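Local coordinates for protein aspartate aminotransferase (Rhodobacter sphaeroides, PDB 3NRA) that probably catalyses the pyridoxal 5'-phosphate-dependent transfer of an amino group from L-aspartate to 2-oxoglutarate, giving oxaloacetate and L-glutamate, at residues B[165-170]-B[202-207]. Sequence-based numbering, arbitrary orientation. Where two conformers were deposited one is given.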
loop_
_atom_site.group_PDB
_atom_site.type_symbol
_atom_site.label_atom_id
_atom_site.label_comp_id
_atom_site.label_asym_id
_atom_site.label_seq_id
_atom_site.Cartn_x
_atom_site.Cartn_y
_atom_site.Cartn_z
ATOM N N ALA B 165 -30.245 9.182 7.078
ATOM C CA ALA B 165 -29.501 9.183 5.831
ATOM C C ALA B 165 -30.410 8.823 4.663
ATOM O O ALA B 165 -30.283 9.386 3.600
ATOM C CB ALA B 165 -28.360 8.228 5.906
ATOM N N GLY B 166 -31.305 7.866 4.879
ATOM C CA GLY B 166 -32.283 7.454 3.877
ATOM C C GLY B 166 -32.013 6.089 3.259
ATOM O O GLY B 166 -32.494 5.815 2.159
ATOM N N LEU B 167 -31.247 5.236 3.950
ATOM C CA LEU B 167 -30.945 3.895 3.433
ATOM C C LEU B 167 -32.227 3.081 3.284
ATOM O O LEU B 167 -33.087 3.096 4.173
ATOM C CB LEU B 167 -29.966 3.139 4.354
ATOM C CG LEU B 167 -29.356 1.831 3.779
ATOM C CD1 LEU B 167 -28.464 2.101 2.563
ATOM C CD2 LEU B 167 -28.559 1.089 4.840
ATOM N N ASP B 168 -32.340 2.387 2.145
ATOM C CA ASP B 168 -33.398 1.419 1.902
ATOM C C ASP B 168 -33.098 0.115 2.659
ATOM O O ASP B 168 -32.456 -0.794 2.118
ATOM C CB ASP B 168 -33.522 1.162 0.393
ATOM C CG ASP B 168 -34.518 0.074 0.057
ATOM O OD1 ASP B 168 -35.310 -0.347 0.947
ATOM O OD2 ASP B 168 -34.472 -0.422 -1.084
ATOM N N LEU B 169 -33.611 0.017 3.888
ATOM C CA LEU B 169 -33.301 -1.124 4.765
ATOM C C LEU B 169 -33.971 -2.409 4.307
ATOM O O LEU B 169 -33.416 -3.497 4.488
ATOM C CB LEU B 169 -33.659 -0.817 6.219
ATOM C CG LEU B 169 -32.795 0.328 6.837
ATOM C CD1 LEU B 169 -33.529 0.974 8.014
ATOM C CD2 LEU B 169 -31.411 -0.144 7.245
ATOM N N THR B 170 -35.135 -2.291 3.679
ATOM C CA THR B 170 -35.747 -3.429 3.038
ATOM C C THR B 170 -34.858 -3.965 1.899
ATOM O O THR B 170 -34.687 -5.163 1.758
ATOM C CB THR B 170 -37.151 -3.096 2.497
ATOM O OG1 THR B 170 -37.866 -2.278 3.445
ATOM C CG2 THR B 170 -37.943 -4.382 2.228
ATOM N N GLY B 202 -29.054 0.608 14.062
ATOM C CA GLY B 202 -29.647 -0.490 14.819
ATOM C C GLY B 202 -30.197 -1.578 13.913
ATOM O O GLY B 202 -29.969 -2.765 14.145
ATOM N N GLN B 203 -30.857 -1.157 12.848
ATOM C CA GLN B 203 -31.432 -2.098 11.896
ATOM C C GLN B 203 -30.357 -2.749 11.047
ATOM O O GLN B 203 -30.468 -3.918 10.727
ATOM C CB GLN B 203 -32.508 -1.429 11.010
ATOM C CG GLN B 203 -33.314 -2.429 10.064
ATOM C CD GLN B 203 -34.207 -3.424 10.825
ATOM O OE1 GLN B 203 -34.177 -3.499 12.056
ATOM N NE2 GLN B 203 -35.015 -4.177 10.082
ATOM N N ILE B 204 -29.303 -1.998 10.709
ATOM C CA ILE B 204 -28.172 -2.582 9.988
ATOM C C ILE B 204 -27.533 -3.647 10.856
ATOM O O ILE B 204 -27.246 -4.731 10.387
ATOM C CB ILE B 204 -27.093 -1.525 9.586
ATOM C CG1 ILE B 204 -27.561 -0.702 8.359
ATOM C CG2 ILE B 204 -25.748 -2.219 9.264
ATOM C CD1 ILE B 204 -26.762 0.568 8.129
ATOM N N ALA B 205 -27.321 -3.334 12.132
ATOM C CA ALA B 205 -26.766 -4.292 13.057
ATOM C C ALA B 205 -27.645 -5.541 13.172
ATOM O O ALA B 205 -27.130 -6.660 13.145
ATOM C CB ALA B 205 -26.562 -3.645 14.456
ATOM N N ALA B 206 -28.958 -5.343 13.324
ATOM C CA ALA B 206 -29.906 -6.463 13.488
ATOM C C ALA B 206 -29.979 -7.327 12.230
ATOM O O ALA B 206 -29.996 -8.560 12.314
ATOM C CB ALA B 206 -31.331 -5.934 13.884
ATOM N N LEU B 207 -29.995 -6.692 11.062
ATOM C CA LEU B 207 -30.070 -7.455 9.796
ATOM C C LEU B 207 -28.799 -8.284 9.582
ATOM O O LEU B 207 -28.877 -9.470 9.268
ATOM C CB LEU B 207 -30.319 -6.538 8.603
ATOM C CG LEU B 207 -31.729 -5.940 8.487
ATOM C CD1 LEU B 207 -31.721 -4.825 7.444
ATOM C CD2 LEU B 207 -32.799 -7.010 8.172
HETATM O O HOH W 1 -35.602 -4.312 6.973
#
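Leu169 meets Gln203 and Ile204 with the two branches of its fork. Both methyls touch the methylenes of Gln203. CD1 of Leu169 lies 4.0 Å from Gln203 CB and just as near its CG. CD2 of Leu169 is close to the same two carbons and also packs on Ile204 CG1 at 4.0 Å. The side chains of Leu169 and Ile204 cross at about a right angle. Leu167 adds a second apolar contact, with its CD2 3.8 Å from Ile204 CD1, again with the side chains nearly perpendicular. In Ile204, chi1 (-77°) places CG1 beside the backbone N, where it meets Leu169 CD2, and CD1 goes on to Leu167 CD2. Leu207 touches the backbone instead: its CD1 lies 3.7 Å from Leu169 O.

The one polar link is a water, and the bridge is tentative. In this conformer of Gln203 the water accepts from NE2 at 3.2 Å, and it donates weakly to Leu169 O at 3.4 Å. The bend at chi2 (67°) turns Gln203 CD away from an extended course, and CB and CG lie against Leu169.

Ile204 and Leu207 continue the apolar packing onto Leu172, and Leu207 also touches Glu173 and Phe176. Asp168 is the N-cap of helix 169-177, and its OD1 accepts a hydrogen bond from Gly171 N. The turn before it is held by the carboxylate of Glu200, an early residue of helix 198-211. OE1 takes Ala165 N, while OE2 takes both Gly166 N and Leu167 N. This grip probably helps to fix the backbone that carries Leu167.

The contact is packing between the start of helix 169-177 and the middle of helix 198-211. Strand 182-186, which lies between them in sequence, belongs to the seven-stranded mixed sheet characteristic of the large domain of fold type I pyridoxal-phosphate enzymes.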